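Local coordinates for conjugal transfer protein TRWB (Escherichia coli, PDB 1E9R) that probably couples DNA processing to transport in bacterial conjugation, as a membrane-anchored, ring-forming P-loop NTPase thought to move DNA into the secretion channel, at residues 127-132 / 230-235; 271-274 / 278-281. One frame throughout, in Å; residues are numbered along the deposited sequence.

Interaction 1. Residues 127-132 / 230-235; sequences WQRYAL and SIRSWL
R232 reaches from helix 231-236 to helix 126-134 and brings its guanidinium up to Y130 and R129. The backbones stay well apart, 11.4 Å between the CA atoms of Y130 and R232, and long side chains bridge the space.

The van der Waals part belongs to the tyrosine. Y130 OH sits 3.2 Å from R232 CD and lies over one face of the R232 guanidinium, while R232 NH1 comes to the ring edge, 3.9 Å from Y130 CE2. The hydroxyl also stands 3.6 Å above the R129 guanidinium plane, over its centre. Ring and R232 guanidinium planes are 39° apart, so this is no flat stack. Although Y130 OH and R232 NE are 3.4 Å apart, the angle is too poor for a hydrogen bond; the hydroxyl bonds instead to S269 OG on helix 252-269.

The charged part sets two arginines side by side. R129 NH1 stands over the R232 guanidinium, 3.4 Å from R232 NH2; both are donors and do not bond each other, and the guanidinium planes are 74° apart. A bend at its third torsion turns a face of R232 to Y130 OH and R129 NH1. D126 carries the counter-charge, forming salt bridges with R129 NH1 through OD1 and with R232 NH1 through OD2. R129 NH2 also donates to T268 O, and R232 NH1 to E120 O.

Behind R232, S230 caps its helix: S233 N donates to S230 OG over 3.2 Å, nearly straight at 170°.

A leucine in place of R232 would probably leave D126 with one cationic partner fewer and E120 O without this donor.

Two like charges can therefore lie close together in a buried place because a shared carboxylate probably offsets them, joining the two helices through polar chemistry.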
loop_
_atom_site.group_PDB
_atom_site.type_symbol
_atom_site.label_atom_id
_atom_site.label_comp_id
_atom_site.label_asym_id
_atom_site.label_seq_id
_atom_site.Cartn_x
_atom_site.Cartn_y
_atom_site.Cartn_z
ATOM N N TRP B 127 24.190 -9.388 27.761
ATOM C CA TRP B 127 24.372 -8.017 27.313
ATOM C C TRP B 127 23.415 -7.676 26.179
ATOM O O TRP B 127 22.742 -6.641 26.223
ATOM C CB TRP B 127 25.815 -7.767 26.877
ATOM C CG TRP B 127 26.793 -7.768 28.022
ATOM C CD1 TRP B 127 27.724 -8.721 28.300
ATOM C CD2 TRP B 127 26.918 -6.777 29.053
ATOM N NE1 TRP B 127 28.422 -8.391 29.437
ATOM C CE2 TRP B 127 27.945 -7.202 29.919
ATOM C CE3 TRP B 127 26.258 -5.573 29.327
ATOM C CZ2 TRP B 127 28.329 -6.465 31.042
ATOM C CZ3 TRP B 127 26.642 -4.840 30.446
ATOM C CH2 TRP B 127 27.668 -5.291 31.287
ATOM N N GLN B 128 23.340 -8.535 25.165
ATOM C CA GLN B 128 22.427 -8.283 24.052
ATOM C C GLN B 128 20.984 -8.476 24.519
ATOM O O GLN B 128 20.064 -7.742 24.147
ATOM C CB GLN B 128 22.725 -9.219 22.873
ATOM C CG GLN B 128 21.652 -9.174 21.766
ATOM C CD GLN B 128 21.320 -7.749 21.217
ATOM O OE1 GLN B 128 21.833 -6.721 21.700
ATOM N NE2 GLN B 128 20.447 -7.702 20.199
ATOM N N ARG B 129 20.812 -9.481 25.356
ATOM C CA ARG B 129 19.528 -9.822 25.914
ATOM C C ARG B 129 18.845 -8.615 26.569
ATOM O O ARG B 129 17.672 -8.343 26.326
ATOM C CB ARG B 129 19.753 -10.933 26.931
ATOM C CG ARG B 129 18.533 -11.652 27.371
ATOM C CD ARG B 129 18.926 -12.802 28.265
ATOM N NE ARG B 129 17.745 -13.383 28.887
ATOM C CZ ARG B 129 17.766 -14.146 29.971
ATOM N NH1 ARG B 129 18.919 -14.429 30.565
ATOM N NH2 ARG B 129 16.626 -14.613 30.466
ATOM N N TYR B 130 19.581 -7.879 27.394
ATOM C CA TYR B 130 18.991 -6.731 28.074
ATOM C C TYR B 130 19.171 -5.418 27.328
ATOM O O TYR B 130 18.567 -4.409 27.686
ATOM C CB TYR B 130 19.500 -6.640 29.525
ATOM C CG TYR B 130 19.054 -7.833 30.345
ATOM C CD1 TYR B 130 17.721 -7.977 30.719
ATOM C CD2 TYR B 130 19.930 -8.883 30.633
ATOM C CE1 TYR B 130 17.262 -9.143 31.347
ATOM C CE2 TYR B 130 19.476 -10.054 31.263
ATOM C CZ TYR B 130 18.143 -10.175 31.611
ATOM O OH TYR B 130 17.679 -11.329 32.197
ATOM N N ALA B 131 19.994 -5.432 26.286
ATOM C CA ALA B 131 20.166 -4.242 25.459
ATOM C C ALA B 131 18.829 -4.118 24.701
ATOM O O ALA B 131 18.330 -3.021 24.440
ATOM C CB ALA B 131 21.318 -4.449 24.486
ATOM N N LEU B 132 18.261 -5.278 24.375
ATOM C CA LEU B 132 16.984 -5.391 23.680
ATOM C C LEU B 132 15.858 -4.843 24.558
ATOM O O LEU B 132 14.806 -4.475 24.052
ATOM C CB LEU B 132 16.714 -6.864 23.369
ATOM C CG LEU B 132 16.564 -7.417 21.954
ATOM C CD1 LEU B 132 17.096 -6.463 20.934
ATOM C CD2 LEU B 132 17.287 -8.741 21.883
ATOM N N SER B 230 17.957 -6.511 41.729
ATOM C CA SER B 230 17.942 -7.274 40.481
ATOM C C SER B 230 16.587 -7.929 40.282
ATOM O O SER B 230 16.150 -8.723 41.114
ATOM C CB SER B 230 19.015 -8.363 40.491
ATOM O OG SER B 230 18.857 -9.238 39.387
ATOM N N ILE B 231 15.918 -7.591 39.181
ATOM C CA ILE B 231 14.616 -8.166 38.889
ATOM C C ILE B 231 14.747 -9.685 38.746
ATOM O O ILE B 231 13.854 -10.423 39.151
ATOM C CB ILE B 231 14.025 -7.567 37.598
ATOM C CG1 ILE B 231 13.725 -6.080 37.808
ATOM C CG2 ILE B 231 12.756 -8.312 37.208
ATOM C CD1 ILE B 231 13.301 -5.354 36.552
ATOM N N ARG B 232 15.867 -10.145 38.187
ATOM C CA ARG B 232 16.106 -11.576 38.007
ATOM C C ARG B 232 16.162 -12.281 39.353
ATOM O O ARG B 232 15.527 -13.320 39.558
ATOM C CB ARG B 232 17.424 -11.817 37.274
ATOM C CG ARG B 232 17.444 -11.284 35.876
ATOM C CD ARG B 232 18.713 -11.672 35.157
ATOM N NE ARG B 232 18.771 -13.090 34.843
ATOM C CZ ARG B 232 19.725 -13.636 34.100
ATOM N NH1 ARG B 232 20.691 -12.877 33.605
ATOM N NH2 ARG B 232 19.711 -14.937 33.841
ATOM N N SER B 233 16.948 -11.714 40.264
ATOM C CA SER B 233 17.102 -12.270 41.603
ATOM C C SER B 233 15.768 -12.208 42.339
ATOM O O SER B 233 15.411 -13.133 43.066
ATOM C CB SER B 233 18.164 -11.489 42.376
ATOM O OG SER B 233 19.426 -11.589 41.740
ATOM N N TRP B 234 15.034 -11.119 42.150
ATOM C CA TRP B 234 13.740 -10.963 42.784
ATOM C C TRP B 234 12.786 -12.082 42.336
ATOM O O TRP B 234 12.068 -12.672 43.146
ATOM C CB TRP B 234 13.143 -9.609 42.415
ATOM C CG TRP B 234 11.761 -9.411 42.938
ATOM C CD1 TRP B 234 11.405 -9.123 44.223
ATOM C CD2 TRP B 234 10.536 -9.527 42.198
ATOM N NE1 TRP B 234 10.036 -9.051 44.333
ATOM C CE2 TRP B 234 9.477 -9.293 43.106
ATOM C CE3 TRP B 234 10.230 -9.805 40.858
ATOM C CZ2 TRP B 234 8.129 -9.330 42.715
ATOM C CZ3 TRP B 234 8.887 -9.843 40.468
ATOM C CH2 TRP B 234 7.855 -9.606 41.396
ATOM N N LEU B 235 12.772 -12.373 41.041
ATOM C CA LEU B 235 11.893 -13.414 40.523
ATOM C C LEU B 235 12.200 -14.755 41.155
ATOM O O LEU B 235 11.299 -15.536 41.455
ATOM C CB LEU B 235 12.028 -13.525 39.004
ATOM C CG LEU B 235 11.391 -12.392 38.196
ATOM C CD1 LEU B 235 11.740 -12.543 36.727
ATOM C CD2 LEU B 235 9.893 -12.411 38.396
#

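Interaction 2. Residues 271-274 / 278-281; sequences LSLP and KRRL
R279 swings CG away from its backbone N (chi1 -173°), which carries the chain across to 271-274, and a bend at chi3 (-68°) turns the guanidinium to meet P274. L273, whose CG lies anti to its carbonyl carbon, brings CD1 over one face of the R279 guanidinium, near NE.

The polar grip falls on one backbone oxygen. R279 NH2 donates to P274 O at 2.7 Å, with an N-H...O angle of 163°. The oxygen lies almost in the guanidinium plane, and the nitrogen in turn lies in the carbonyl plane, so both flat groups are well aligned for the bond. R279 NH1 adds a weak second bond to P274 O, 3.2 Å long and clearly bent. One carbonyl thus takes a fork of two donors, and the guanidinium meets it edge on.

Nonpolar contact backs this up. L273 CD1 packs 3.7 Å from R279 NE, and L273 CB lies over a guanidinium face toward its rim, 3.9 Å from R279 CZ. From the proline ring, P274 CG comes within 3.8 Å of R279 NH2. Together these contacts probably limit how far the guanidinium can rock away from the oxygen. L273 also touches E236 of helix 231-236.

The contact lies at the surface of the protein. An arginine just ahead of strand 281-285 bonds back to a carbonyl within the same loop, closing the connection from helix 252-269 to that strand, one of the parallel strands of the central sheet, consistent with a P-loop NTPase fold.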
loop_
_atom_site.group_PDB
_atom_site.type_symbol
_atom_site.label_atom_id
_atom_site.label_comp_id
_atom_site.label_asym_id
_atom_site.label_seq_id
_atom_site.Cartn_x
_atom_site.Cartn_y
_atom_site.Cartn_z
ATOM N N LEU B 271 12.174 -16.728 31.455
ATOM C CA LEU B 271 12.599 -17.812 30.579
ATOM C C LEU B 271 13.880 -18.442 31.084
ATOM O O LEU B 271 14.301 -19.496 30.599
ATOM C CB LEU B 271 12.825 -17.277 29.167
ATOM C CG LEU B 271 11.698 -17.372 28.146
ATOM C CD1 LEU B 271 10.377 -17.020 28.769
ATOM C CD2 LEU B 271 12.027 -16.455 26.984
ATOM N N SER B 272 14.503 -17.782 32.053
ATOM C CA SER B 272 15.752 -18.264 32.628
ATOM C C SER B 272 15.544 -18.862 34.012
ATOM O O SER B 272 16.469 -19.438 34.584
ATOM C CB SER B 272 16.777 -17.126 32.718
ATOM O OG SER B 272 17.362 -16.845 31.463
ATOM N N LEU B 273 14.335 -18.721 34.549
ATOM C CA LEU B 273 14.028 -19.250 35.875
ATOM C C LEU B 273 14.110 -20.764 35.920
ATOM O O LEU B 273 13.705 -21.445 34.976
ATOM C CB LEU B 273 12.626 -18.829 36.318
ATOM C CG LEU B 273 12.437 -17.356 36.653
ATOM C CD1 LEU B 273 11.005 -17.112 37.041
ATOM C CD2 LEU B 273 13.362 -16.965 37.780
ATOM N N PRO B 274 14.638 -21.313 37.025
ATOM C CA PRO B 274 14.749 -22.766 37.157
ATOM C C PRO B 274 13.355 -23.393 37.189
ATOM O O PRO B 274 12.389 -22.776 37.656
ATOM C CB PRO B 274 15.507 -22.937 38.470
ATOM C CG PRO B 274 15.064 -21.747 39.266
ATOM C CD PRO B 274 15.131 -20.638 38.239
ATOM N N LYS B 278 5.305 -25.529 40.630
ATOM C CA LYS B 278 4.300 -24.850 41.450
ATOM C C LYS B 278 4.307 -23.321 41.370
ATOM O O LYS B 278 3.440 -22.663 41.952
ATOM C CB LYS B 278 4.447 -25.266 42.919
ATOM C CG LYS B 278 4.571 -26.770 43.171
ATOM C CD LYS B 278 3.989 -27.157 44.532
ATOM C CE LYS B 278 4.376 -26.172 45.633
ATOM N NZ LYS B 278 3.661 -26.445 46.914
ATOM N N ARG B 279 5.275 -22.758 40.652
ATOM C CA ARG B 279 5.385 -21.306 40.526
ATOM C C ARG B 279 4.255 -20.661 39.721
ATOM O O ARG B 279 3.913 -21.117 38.630
ATOM C CB ARG B 279 6.721 -20.942 39.884
ATOM C CG ARG B 279 6.999 -19.455 39.866
ATOM C CD ARG B 279 8.142 -19.091 38.917
ATOM N NE ARG B 279 9.456 -19.566 39.347
ATOM C CZ ARG B 279 10.143 -20.536 38.745
ATOM N NH1 ARG B 279 9.649 -21.153 37.678
ATOM N NH2 ARG B 279 11.335 -20.886 39.206
ATOM N N ARG B 280 3.677 -19.599 40.278
ATOM C CA ARG B 280 2.607 -18.847 39.619
ATOM C C ARG B 280 2.957 -17.361 39.695
ATOM O O ARG B 280 2.973 -16.778 40.788
ATOM C CB ARG B 280 1.255 -19.063 40.303
ATOM C CG ARG B 280 0.633 -20.433 40.137
ATOM C CD ARG B 280 -0.878 -20.295 40.251
ATOM N NE ARG B 280 -1.481 -20.807 41.485
ATOM C CZ ARG B 280 -1.045 -20.577 42.724
ATOM N NH1 ARG B 280 0.045 -19.859 42.946
ATOM N NH2 ARG B 280 -1.696 -21.094 43.755
ATOM N N LEU B 281 3.235 -16.753 38.542
ATOM C CA LEU B 281 3.592 -15.339 38.490
ATOM C C LEU B 281 2.728 -14.558 37.499
ATOM O O LEU B 281 2.684 -14.876 36.310
ATOM C CB LEU B 281 5.064 -15.189 38.101
ATOM C CG LEU B 281 5.852 -13.917 38.476
ATOM C CD1 LEU B 281 6.626 -13.442 37.256
ATOM C CD2 LEU B 281 4.937 -12.810 38.962
#

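Interactions 1 and 2 have centres about 15 Å apart and follow one another along the chain, yet they touch directly. S272, which precedes the L273 and P274 of interaction 2, brings its OG within 2.6 Å of R129 NH2, a weak hydrogen bond, and its CB within 3.8 Å of R232 NH2. Helix 231-236 faces both: L235 CD2 meets L281 CD1 at 3.6 Å, and L235 CB meets L273 CD2 at 3.9 Å. The junction also borders the subunit interface, because D250 of a second subunit accepts a hydrogen bond from S272 OG and packs on R129 and L271. Interaction 1 thus continues into the loop of interaction 2, beside a neighbouring subunit of the hexamer.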